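Local coordinates for protein CDA peptide synthetase I (PDB 5DU9) that is a nonribosomal peptide synthetase, represented by its condensation domain, a two-lobed fold of the CoA-acyltransferase clan, at residues 53-57 with 99-103; 237-241 with 410-414; 267-272 with 363-367. The protein carries 1 engineered substitution. All coordinates share one frame; numbering follows the deposited sequence.

Contact 1 (53-57 with 99-103)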
loop_
_atom_site.group_PDB
_atom_site.type_symbol
_atom_site.label_atom_id
_atom_site.label_comp_id
_atom_site.label_asym_id
_atom_site.label_seq_id
_atom_site.Cartn_x
_atom_site.Cartn_y
_atom_site.Cartn_z
ATOM N N LEU A 53 -3.632 7.741 21.269
ATOM C CA LEU A 53 -2.685 6.842 20.619
ATOM C C LEU A 53 -2.369 5.667 21.532
ATOM O O LEU A 53 -2.302 4.524 21.086
ATOM C CB LEU A 53 -1.391 7.571 20.241
ATOM C CG LEU A 53 -0.332 6.680 19.570
ATOM C CD1 LEU A 53 -0.869 6.058 18.287
ATOM C CD2 LEU A 53 0.949 7.445 19.285
ATOM N N ARG A 54 -2.183 5.953 22.814
ATOM C CA ARG A 54 -1.835 4.915 23.774
ATOM C C ARG A 54 -2.942 3.870 23.852
ATOM O O ARG A 54 -2.669 2.670 23.828
ATOM C CB ARG A 54 -1.567 5.520 25.153
ATOM C CG ARG A 54 -0.925 4.540 26.121
ATOM C CD ARG A 54 -0.350 5.235 27.343
ATOM N NE ARG A 54 0.207 4.276 28.294
ATOM C CZ ARG A 54 1.448 3.796 28.250
ATOM N NH1 ARG A 54 2.291 4.181 27.299
ATOM N NH2 ARG A 54 1.850 2.925 29.165
ATOM N N LEU A 55 -4.188 4.329 23.926
ATOM C CA LEU A 55 -5.336 3.428 23.976
ATOM C C LEU A 55 -5.461 2.638 22.680
ATOM O O LEU A 55 -5.794 1.454 22.691
ATOM C CB LEU A 55 -6.625 4.209 24.228
ATOM C CG LEU A 55 -6.762 4.890 25.591
ATOM C CD1 LEU A 55 -7.977 5.805 25.599
ATOM C CD2 LEU A 55 -6.864 3.859 26.701
ATOM N N THR A 56 -5.194 3.303 21.563
ATOM C CA THR A 56 -5.324 2.676 20.257
ATOM C C THR A 56 -4.283 1.580 20.087
ATOM O O THR A 56 -4.606 0.464 19.679
ATOM C CB THR A 56 -5.180 3.706 19.124
ATOM O OG1 THR A 56 -6.253 4.655 19.204
ATOM C CG2 THR A 56 -5.219 3.028 17.762
ATOM N N VAL A 57 -3.029 1.902 20.391
ATOM C CA VAL A 57 -1.954 0.926 20.276
ATOM C C VAL A 57 -2.236 -0.266 21.189
ATOM O O VAL A 57 -2.131 -1.415 20.765
ATOM C CB VAL A 57 -0.582 1.553 20.613
ATOM C CG1 VAL A 57 0.501 0.484 20.728
ATOM C CG2 VAL A 57 -0.195 2.566 19.547
ATOM N N THR A 99 5.595 -2.553 25.072
ATOM C CA THR A 99 5.575 -1.747 23.862
ATOM C C THR A 99 5.582 -0.278 24.265
ATOM O O THR A 99 4.695 0.164 24.996
ATOM C CB THR A 99 4.343 -2.041 22.991
ATOM O OG1 THR A 99 4.449 -3.360 22.450
ATOM C CG2 THR A 99 4.233 -1.038 21.837
ATOM N N PRO A 100 6.583 0.486 23.801
ATOM C CA PRO A 100 6.548 1.924 24.072
ATOM C C PRO A 100 5.554 2.632 23.161
ATOM O O PRO A 100 5.333 2.191 22.033
ATOM C CB PRO A 100 7.980 2.371 23.782
ATOM C CG PRO A 100 8.462 1.416 22.755
ATOM C CD PRO A 100 7.792 0.099 23.052
ATOM N N VAL A 101 4.955 3.708 23.655
ATOM C CA VAL A 101 4.054 4.512 22.845
ATOM C C VAL A 101 4.433 5.978 22.965
ATOM O O VAL A 101 4.502 6.531 24.064
ATOM C CB VAL A 101 2.587 4.330 23.253
ATOM C CG1 VAL A 101 1.683 5.053 22.262
ATOM C CG2 VAL A 101 2.233 2.846 23.319
ATOM N N LEU A 102 4.676 6.594 21.815
ATOM C CA LEU A 102 5.096 7.983 21.753
ATOM C C LEU A 102 4.452 8.682 20.568
ATOM O O LEU A 102 4.587 8.237 19.426
ATOM C CB LEU A 102 6.620 8.073 21.650
ATOM C CG LEU A 102 7.207 9.468 21.415
ATOM C CD1 LEU A 102 6.986 10.353 22.633
ATOM C CD2 LEU A 102 8.684 9.370 21.069
ATOM N N LEU A 103 3.747 9.771 20.852
ATOM C CA LEU A 103 3.279 10.671 19.811
ATOM C C LEU A 103 4.081 11.960 19.886
ATOM O O LEU A 103 3.927 12.752 20.822
ATOM C CB LEU A 103 1.786 10.966 19.951
ATOM C CG LEU A 103 1.241 11.971 18.929
ATOM C CD1 LEU A 103 1.367 11.431 17.515
ATOM C CD2 LEU A 103 -0.200 12.324 19.245
HETATM O O HOH W 1 4.306 1.492 27.141
#
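V101 and V57 meet tip to tip, and the two flanking leucines complete the grip of helix 46-58 on the segment that leads into strand 103-107. V101 divides its two methyls along the helix. CG1, anti to its own backbone N (chi1 -173°), drops between turns, 3.7 Å from L53 CG and 3.8 Å from the R54 CA. CG2 turns the other way and lies 3.9 Å from V57 CG1, which also meets T99 CG2 at 4.2 Å, the two side chains crossing at an angle. L53 runs at a slant to V101 and sends its other end onward: its CD2 rests 3.7 Å from L103 CB. The R54 chain, extended from CG to NE, passes V101 at an angle, bringing NH1 to 4.1 Å from V101 CB. Nearby a water donates to T99 O at 2.6 Å and receives a weak bond from R54 NH1; R54 NH2 makes a second weak bond, to A83 O. L53 and L103 both continue inward onto H140 and Y152 of the six-stranded sheet, and F169 of helix 163-182 also covers L53. With no direct hydrogen bond between the two segments, the joint depends on branched aliphatic groups fitting together; the partly exposed arginine borders them, and the polar bonds noted here for its guanidinium, to the water and to A83 O, are weak.

Contact 2 (237-241 with 410-414)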
loop_
_atom_site.group_PDB
_atom_site.type_symbol
_atom_site.label_atom_id
_atom_site.label_comp_id
_atom_site.label_asym_id
_atom_site.label_seq_id
_atom_site.Cartn_x
_atom_site.Cartn_y
_atom_site.Cartn_z
ATOM N N ARG A 237 17.986 -5.182 -6.772
ATOM C CA ARG A 237 17.304 -5.671 -5.581
ATOM C C ARG A 237 16.279 -4.648 -5.093
ATOM O O ARG A 237 16.309 -3.486 -5.498
ATOM C CB ARG A 237 18.315 -5.986 -4.477
ATOM C CG ARG A 237 19.179 -4.806 -4.065
ATOM C CD ARG A 237 20.210 -5.217 -3.025
ATOM N NE ARG A 237 21.123 -6.242 -3.530
ATOM C CZ ARG A 237 22.267 -5.993 -4.160
ATOM N NH1 ARG A 237 22.666 -4.745 -4.375
ATOM N NH2 ARG A 237 23.021 -7.001 -4.578
ATOM N N ALA A 238 15.373 -5.089 -4.225
ATOM C CA ALA A 238 14.290 -4.237 -3.738
ATOM C C ALA A 238 14.813 -3.202 -2.749
ATOM O O ALA A 238 15.430 -3.542 -1.741
ATOM C CB ALA A 238 13.203 -5.081 -3.098
ATOM N N LEU A 239 14.553 -1.934 -3.051
ATOM C CA LEU A 239 15.067 -0.818 -2.265
ATOM C C LEU A 239 13.947 0.155 -1.929
ATOM O O LEU A 239 12.975 0.262 -2.667
ATOM C CB LEU A 239 16.164 -0.078 -3.034
ATOM C CG LEU A 239 17.417 -0.869 -3.418
ATOM C CD1 LEU A 239 18.295 -0.032 -4.335
ATOM C CD2 LEU A 239 18.187 -1.306 -2.183
ATOM N N ALA A 240 14.103 0.884 -0.829
ATOM C CA ALA A 240 13.160 1.944 -0.493
ATOM C C ALA A 240 13.123 2.925 -1.658
ATOM O O ALA A 240 14.170 3.304 -2.174
ATOM C CB ALA A 240 13.560 2.648 0.794
ATOM N N PRO A 241 11.916 3.315 -2.093
ATOM C CA PRO A 241 11.812 4.140 -3.299
ATOM C C PRO A 241 12.082 5.620 -3.087
ATOM O O PRO A 241 11.913 6.154 -1.988
ATOM C CB PRO A 241 10.357 3.939 -3.726
ATOM C CG PRO A 241 9.634 3.692 -2.444
ATOM C CD PRO A 241 10.591 2.887 -1.608
ATOM N N GLU A 410 6.800 5.672 -7.197
ATOM C CA GLU A 410 7.825 5.227 -6.268
ATOM C C GLU A 410 8.861 4.420 -7.031
ATOM O O GLU A 410 8.612 3.270 -7.394
ATOM C CB GLU A 410 7.205 4.390 -5.150
ATOM C CG GLU A 410 6.011 5.045 -4.473
ATOM C CD GLU A 410 5.461 4.224 -3.318
ATOM O OE1 GLU A 410 5.554 2.981 -3.370
ATOM O OE2 GLU A 410 4.928 4.822 -2.358
ATOM N N GLY A 411 10.014 5.031 -7.276
ATOM C CA GLY A 411 11.042 4.428 -8.106
ATOM C C GLY A 411 12.242 3.927 -7.331
ATOM O O GLY A 411 12.713 4.583 -6.400
ATOM N N ASN A 412 12.737 2.756 -7.723
ATOM C CA ASN A 412 14.014 2.262 -7.234
ATOM C C ASN A 412 15.095 3.293 -7.566
ATOM O O ASN A 412 15.242 3.679 -8.724
ATOM C CB ASN A 412 14.338 0.903 -7.858
ATOM C CG ASN A 412 15.668 0.338 -7.384
ATOM O OD1 ASN A 412 16.726 0.913 -7.628
ATOM N ND2 ASN A 412 15.616 -0.802 -6.710
ATOM N N PRO A 413 15.852 3.753 -6.554
ATOM C CA PRO A 413 16.781 4.867 -6.789
ATOM C C PRO A 413 17.970 4.524 -7.685
ATOM O O PRO A 413 18.646 5.438 -8.157
ATOM C CB PRO A 413 17.255 5.229 -5.378
ATOM C CG PRO A 413 17.053 3.999 -4.575
ATOM C CD PRO A 413 15.834 3.340 -5.140
ATOM N N GLN A 414 18.225 3.240 -7.913
ATOM C CA GLN A 414 19.288 2.833 -8.831
ATOM C C GLN A 414 18.786 2.814 -10.276
ATOM O O GLN A 414 19.572 2.647 -11.210
ATOM C CB GLN A 414 19.836 1.457 -8.448
ATOM C CG GLN A 414 20.536 1.423 -7.099
ATOM C CD GLN A 414 21.041 0.041 -6.736
ATOM O OE1 GLN A 414 20.753 -0.940 -7.422
ATOM N NE2 GLN A 414 21.804 -0.044 -5.652
HETATM O O HOH W 2 18.038 -2.462 -7.239
#
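A leucine methyl set over the flat face of a glutamine amide marks this contact: L239 CD1 sits almost squarely above the Q414 side-chain amide, 3.6 Å from Q414 CD, with NE2 close behind and OE1 somewhat farther. The turn in the chain brings Q414 back beside L239. Where strand 404-411 ends, N412 forms an Asx turn, its OD1 accepting from Q414 N at 2.8 Å with an N-H...O angle of 146° and the donor tilted 17° from the carbonyl plane. This lies at the margin of the four-stranded sheet of the condensation domain, where 237-241 runs into edge strand 242-248.

With CG anti to its carbonyl carbon (chi1 -61°), L239 leans toward the turn, and CD1 also comes near the N412 amide, at a slant. Its CB meets P413 CD at 4.0 Å. N412 ND2 donates to T390 O, which ties the turn to a further loop. On the outer side a water joins the two segments, donating to R237 O and to Q414 OE1.

At the strand end the contact becomes close and buried. P241 and E410 run alongside each other in the same direction, with their CB atoms 3.5 Å apart. The E410 carboxylate goes its own way, OE1 accepting from N394 ND2 and also hydrogen-bonded to S387 OG; S387 belongs to the pocket of (2S)-2-amino-N-butyl-propanamide, so this glutamate is probably a second-shell residue there. G411 pairs with T242 through the backbone, and just before that pairing P241 CA makes a CH...O contact of 3.3 Å with G411 O.

Contact 3 (267-272 with 363-367)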
loop_
_atom_site.group_PDB
_atom_site.type_symbol
_atom_site.label_atom_id
_atom_site.label_comp_id
_atom_site.label_asym_id
_atom_site.label_seq_id
_atom_site.Cartn_x
_atom_site.Cartn_y
_atom_site.Cartn_z
ATOM N N TRP A 267 -13.362 2.022 -11.904
ATOM C CA TRP A 267 -12.348 2.954 -12.389
ATOM C C TRP A 267 -10.919 2.469 -12.147
ATOM O O TRP A 267 -10.017 2.846 -12.880
ATOM C CB TRP A 267 -12.534 4.330 -11.755
ATOM C CG TRP A 267 -12.138 4.403 -10.320
ATOM C CD1 TRP A 267 -12.870 3.985 -9.243
ATOM C CD2 TRP A 267 -10.920 4.936 -9.796
ATOM N NE1 TRP A 267 -12.175 4.222 -8.082
ATOM C CE2 TRP A 267 -10.975 4.806 -8.395
ATOM C CE3 TRP A 267 -9.786 5.513 -10.377
ATOM C CZ2 TRP A 267 -9.942 5.232 -7.565
ATOM C CZ3 TRP A 267 -8.760 5.934 -9.552
ATOM C CH2 TRP A 267 -8.846 5.789 -8.160
ATOM N N ALA A 268 -10.705 1.628 -11.139
ATOM C CA ALA A 268 -9.359 1.091 -10.900
ATOM C C ALA A 268 -8.926 0.210 -12.070
ATOM O O ALA A 268 -7.743 0.156 -12.419
ATOM C CB ALA A 268 -9.317 0.305 -9.593
ATOM N N ARG A 269 -9.887 -0.477 -12.681
ATOM C CA ARG A 269 -9.606 -1.292 -13.865
ATOM C C ARG A 269 -9.222 -0.401 -15.044
ATOM O O ARG A 269 -8.375 -0.764 -15.863
ATOM C CB ARG A 269 -10.813 -2.159 -14.240
ATOM C CG ARG A 269 -11.246 -3.139 -13.153
ATOM C CD ARG A 269 -10.201 -4.220 -12.942
ATOM N NE ARG A 269 -10.576 -5.159 -11.884
ATOM C CZ ARG A 269 -11.324 -6.244 -12.062
ATOM N NH1 ARG A 269 -11.820 -6.539 -13.256
ATOM N NH2 ARG A 269 -11.598 -7.028 -11.027
ATOM N N VAL A 270 -9.859 0.762 -15.134
ATOM C CA VAL A 270 -9.531 1.730 -16.176
ATOM C C VAL A 270 -8.088 2.200 -15.997
ATOM O O VAL A 270 -7.342 2.340 -16.963
ATOM C CB VAL A 270 -10.495 2.938 -16.151
ATOM C CG1 VAL A 270 -10.066 4.012 -17.153
ATOM C CG2 VAL A 270 -11.920 2.481 -16.442
ATOM N N VAL A 271 -7.689 2.440 -14.754
ATOM C CA VAL A 271 -6.319 2.865 -14.482
ATOM C C VAL A 271 -5.319 1.767 -14.846
ATOM O O VAL A 271 -4.298 2.037 -15.476
ATOM C CB VAL A 271 -6.155 3.269 -13.004
ATOM C CG1 VAL A 271 -4.697 3.548 -12.659
ATOM C CG2 VAL A 271 -7.000 4.493 -12.708
ATOM N N ILE A 272 -5.605 0.533 -14.444
ATOM C CA ILE A 272 -4.726 -0.580 -14.776
ATOM C C ILE A 272 -4.596 -0.708 -16.295
ATOM O O ILE A 272 -3.493 -0.872 -16.819
ATOM C CB ILE A 272 -5.244 -1.900 -14.160
ATOM C CG1 ILE A 272 -5.097 -1.851 -12.643
ATOM C CG2 ILE A 272 -4.472 -3.096 -14.696
ATOM C CD1 ILE A 272 -5.884 -2.925 -11.903
ATOM N N THR A 363 4.161 -2.093 -10.045
ATOM C CA THR A 363 3.034 -2.342 -9.163
ATOM C C THR A 363 2.025 -1.221 -9.336
ATOM O O THR A 363 2.367 -0.051 -9.178
ATOM C CB THR A 363 3.463 -2.438 -7.689
ATOM O OG1 THR A 363 4.383 -3.525 -7.526
ATOM C CG2 THR A 363 2.249 -2.668 -6.789
ATOM N N VAL A 364 0.793 -1.583 -9.681
ATOM C CA VAL A 364 -0.285 -0.613 -9.828
ATOM C C VAL A 364 -1.233 -0.769 -8.649
ATOM O O VAL A 364 -2.016 -1.716 -8.584
ATOM C CB VAL A 364 -1.045 -0.794 -11.151
ATOM C CG1 VAL A 364 -2.133 0.274 -11.295
ATOM C CG2 VAL A 364 -0.076 -0.730 -12.318
ATOM N N ASN A 365 -1.140 0.181 -7.723
ATOM C CA ASN A 365 -1.855 0.140 -6.461
ATOM C C ASN A 365 -2.875 1.266 -6.390
ATOM O O ASN A 365 -2.554 2.378 -5.963
ATOM C CB ASN A 365 -0.853 0.241 -5.304
ATOM C CG ASN A 365 -1.508 0.161 -3.942
ATOM O OD1 ASN A 365 -2.698 -0.120 -3.822
ATOM N ND2 ASN A 365 -0.719 0.400 -2.900
ATOM N N VAL A 366 -4.094 0.977 -6.837
ATOM C CA VAL A 366 -5.197 1.917 -6.732
ATOM C C VAL A 366 -5.826 1.659 -5.377
ATOM O O VAL A 366 -6.553 0.682 -5.197
ATOM C CB VAL A 366 -6.221 1.742 -7.862
ATOM C CG1 VAL A 366 -7.310 2.810 -7.760
ATOM C CG2 VAL A 366 -5.538 1.810 -9.218
ATOM N N MET A 367 -5.525 2.518 -4.410
ATOM C CA MET A 367 -5.966 2.266 -3.047
ATOM C C MET A 367 -7.481 2.370 -2.954
ATOM O O MET A 367 -8.100 3.210 -3.615
ATOM C CB MET A 367 -5.300 3.230 -2.067
ATOM C CG MET A 367 -3.821 2.942 -1.867
ATOM S SD MET A 367 -3.115 3.765 -0.427
ATOM C CE MET A 367 -3.805 2.784 0.904
#
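V366 carries the tight end of this contact, its CG1 planted over the face of the W267 indole, 3.8 Å from the centroid of the six-membered ring and 30° off its normal. This is a CH-pi contact, and CH2 of the ring comes within 3.4 Å of that methyl. W267 gets there by placing CG between its backbone N and carbonyl carbon (chi1 73°), which brings the six-membered ring over on the strand side, toward V366. A268 CB closes in from the helix backbone, 3.7 Å from the same V366 CG1, while V366 CG2 leans on V271 CG1 at 3.9 Å. Helix 267-283 here lies nearly antiparallel (156°) to strand 363-366 of the four-stranded sheet, which pairs with strand 393-398 and is also backbone-bonded from V364 to S291 of strand 287-294. The inner end is looser: V364 CG1 touches I272 CG1 at 3.9 Å and V271 CG1 only at 4.4 Å. Yet that looser end is the more buried one, for V290 of strand 287-294 covers V364, and V332 of helix 325-341 covers I272. W267, A268 and V366, although closely fitted, remain partly exposed, and N365 between the two valines turns its CB away from the helix.

Overall arrangement
Contact 1 stands apart: it belongs with the six-stranded sheet, about 31 Å from contact 2 and 34 Å from contact 3 (centre to centre), and lies on the other side of the chain's centre from contact 3. Contacts 2 and 3 both reach the four-stranded sheet, their nearest atoms about 7 Å apart, and contact 3 is nested in the chain loop that contact 2 closes. All three are partly buried, but contact 3 has no exposed touching residue. Contacts 1 and 3 set a helix against an extended segment through apolar groups; contact 2 joins two non-helical segments and mixes proline packing, amides and water, grading from buried to exposed.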